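PDB 5XSO: response regulator FixJ from Bradyrhizobium japonicum, which switches on nifA and fixK expression for nitrogen fixation when activated by the oxygen-sensing partner FixL. Local coordinates for residues G60-D65 against I74-R79. Sequence-based numbering, arbitrary orientation.
Sequences GCVVSD and IELLKR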
loop_
_atom_site.group_PDB
_atom_site.type_symbol
_atom_site.label_atom_id
_atom_site.label_comp_id
_atom_site.label_asym_id
_atom_site.label_seq_id
_atom_site.Cartn_x
_atom_site.Cartn_y
_atom_site.Cartn_z
ATOM N N GLY A 60 -5.524 8.226 5.101
ATOM C CA GLY A 60 -4.858 9.422 5.582
ATOM C C GLY A 60 -3.367 9.182 5.642
ATOM O O GLY A 60 -2.863 8.115 5.284
ATOM N N CYS A 61 -2.658 10.191 6.098
ATOM C CA CYS A 61 -1.203 10.149 6.148
ATOM C C CYS A 61 -0.778 9.856 7.585
ATOM O O CYS A 61 -1.270 10.500 8.522
ATOM C CB CYS A 61 -0.600 11.476 5.675
ATOM S SG CYS A 61 1.210 11.535 5.632
ATOM N N VAL A 62 0.145 8.921 7.758
ATOM C CA VAL A 62 0.685 8.614 9.083
ATOM C C VAL A 62 1.935 9.455 9.327
ATOM O O VAL A 62 2.824 9.546 8.461
ATOM C CB VAL A 62 0.986 7.110 9.215
ATOM C CG1 VAL A 62 1.600 6.809 10.580
ATOM C CG2 VAL A 62 -0.266 6.277 8.951
ATOM N N VAL A 63 2.013 10.088 10.503
ATOM C CA VAL A 63 3.203 10.824 10.924
ATOM C C VAL A 63 3.634 10.230 12.265
ATOM O O VAL A 63 2.913 10.379 13.261
ATOM C CB VAL A 63 2.931 12.331 11.042
ATOM C CG1 VAL A 63 4.157 13.052 11.592
ATOM C CG2 VAL A 63 2.515 12.926 9.670
ATOM N N SER A 64 4.765 9.490 12.288
ATOM C CA SER A 64 5.094 8.678 13.450
ATOM C C SER A 64 6.522 8.946 13.907
ATOM O O SER A 64 7.430 9.155 13.084
ATOM C CB SER A 64 4.939 7.186 13.130
ATOM O OG SER A 64 5.361 6.333 14.196
ATOM N N ASP A 65 6.692 9.018 15.223
ATOM C CA ASP A 65 8.027 8.945 15.823
ATOM C C ASP A 65 8.750 7.656 15.455
ATOM O O ASP A 65 8.166 6.567 15.449
ATOM C CB ASP A 65 7.918 9.077 17.348
ATOM C CG ASP A 65 9.291 9.253 18.013
ATOM O OD1 ASP A 65 9.833 8.232 18.486
ATOM O OD2 ASP A 65 9.798 10.369 18.046
ATOM N N ILE A 74 10.893 0.744 11.849
ATOM C CA ILE A 74 10.956 -0.498 11.087
ATOM C C ILE A 74 9.722 -1.350 11.349
ATOM O O ILE A 74 9.120 -1.901 10.419
ATOM C CB ILE A 74 12.239 -1.275 11.423
ATOM C CG1 ILE A 74 13.458 -0.574 10.833
ATOM C CG2 ILE A 74 12.144 -2.728 10.914
ATOM C CD1 ILE A 74 14.760 -1.242 11.250
ATOM N N GLU A 75 9.358 -1.513 12.622
ATOM C CA GLU A 75 8.268 -2.429 12.951
ATOM C C GLU A 75 6.946 -1.900 12.412
ATOM O O GLU A 75 6.149 -2.659 11.832
ATOM C CB GLU A 75 8.199 -2.641 14.467
ATOM C CG GLU A 75 7.231 -3.774 14.940
ATOM C CD GLU A 75 7.528 -5.166 14.338
ATOM O OE1 GLU A 75 8.325 -5.934 14.938
ATOM O OE2 GLU A 75 6.945 -5.503 13.278
ATOM N N LEU A 76 6.712 -0.592 12.582
ATOM C CA LEU A 76 5.528 0.044 12.022
ATOM C C LEU A 76 5.418 -0.242 10.531
ATOM O O LEU A 76 4.387 -0.732 10.049
ATOM C CB LEU A 76 5.600 1.546 12.272
ATOM C CG LEU A 76 4.427 2.316 11.674
ATOM C CD1 LEU A 76 3.166 1.859 12.337
ATOM C CD2 LEU A 76 4.641 3.838 11.812
ATOM N N LEU A 77 6.500 0.015 9.792
ATOM C CA LEU A 77 6.477 -0.227 8.351
ATOM C C LEU A 77 6.251 -1.707 8.035
ATOM O O LEU A 77 5.465 -2.044 7.139
ATOM C CB LEU A 77 7.776 0.276 7.722
ATOM C CG LEU A 77 7.726 1.642 7.040
ATOM C CD1 LEU A 77 6.797 1.548 5.833
ATOM C CD2 LEU A 77 7.258 2.725 8.000
ATOM N N LYS A 78 6.907 -2.612 8.766
ATOM C CA LYS A 78 6.676 -4.039 8.512
ATOM C C LYS A 78 5.209 -4.407 8.709
ATOM O O LYS A 78 4.627 -5.105 7.870
ATOM C CB LYS A 78 7.591 -4.894 9.393
ATOM C CG LYS A 78 9.011 -4.907 8.856
ATOM C CD LYS A 78 9.911 -5.938 9.507
ATOM C CE LYS A 78 11.360 -5.772 9.036
ATOM N NZ LYS A 78 12.355 -6.469 9.910
ATOM N N ARG A 79 4.582 -3.927 9.786
ATOM C CA ARG A 79 3.159 -4.214 9.995
ATOM C C ARG A 79 2.280 -3.557 8.928
ATOM O O ARG A 79 1.309 -4.164 8.463
ATOM C CB ARG A 79 2.705 -3.757 11.389
ATOM C CG ARG A 79 3.495 -4.321 12.570
ATOM C CD ARG A 79 3.065 -5.727 12.970
ATOM N NE ARG A 79 2.580 -5.774 14.356
ATOM C CZ ARG A 79 3.366 -5.778 15.437
ATOM N NH1 ARG A 79 4.689 -5.726 15.309
ATOM N NH2 ARG A 79 2.831 -5.830 16.654
#
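Leu-76 meets Val-62 and Ser-64 through saturated groups, while two flat groups on the helix, the guanidinium of Arg-79 and the carboxylate of Glu-75, pair with each other along helix 73-82. The carboxyl carbon of Glu-75 lies at the guanidinium edge, in its plane rather than over a face, and a salt bridge of 3.0 Å joins Arg-79 NH1 to Glu-75 OE2. The same two residues are linked by a backbone hydrogen bond, Arg-79 N to Glu-75 O at 2.9 Å, an i to i+4 spacing, about one helical turn, that the salt bridge shares.

The strand is met by a single leucine branch. With CG anti to the backbone N (chi1 178°), Leu-76 extends toward the sheet and presents CD2 to Val-62 and Ser-64. Leu-76 CD2 sits 3.6 Å from CB of Ser-64 and 3.5 Å from its OG, touching the short serine side chain in van der Waals contact. Farther back along the strand, CG1 of Val-62 approaches Leu-76 CD2 more loosely, at 4.4 Å. Phe-50 of helix 47-53 touches both Val-62 and Leu-76, extending this small buried apolar cluster to the neighbouring helix.

The strand's alternation makes the arrangement possible: Val-62 and Ser-64 direct their CB atoms to the helix, whereas Val-63 and Asp-65 direct theirs away from it. At the strand's carboxyl end, Asp-65 OD1 accepts a hydrogen bond from Arg-67 N; both residues, with Asp-21 and Asp-22, probably form the magnesium site. The contact thus illustrates how a helix packs on a parallel sheet within a beta-alpha-beta crossover, here from strand 61-65 through helix 73-82 to strand 89-93, in the CheY-like receiver fold with its 2-1-3-4-5 strand order.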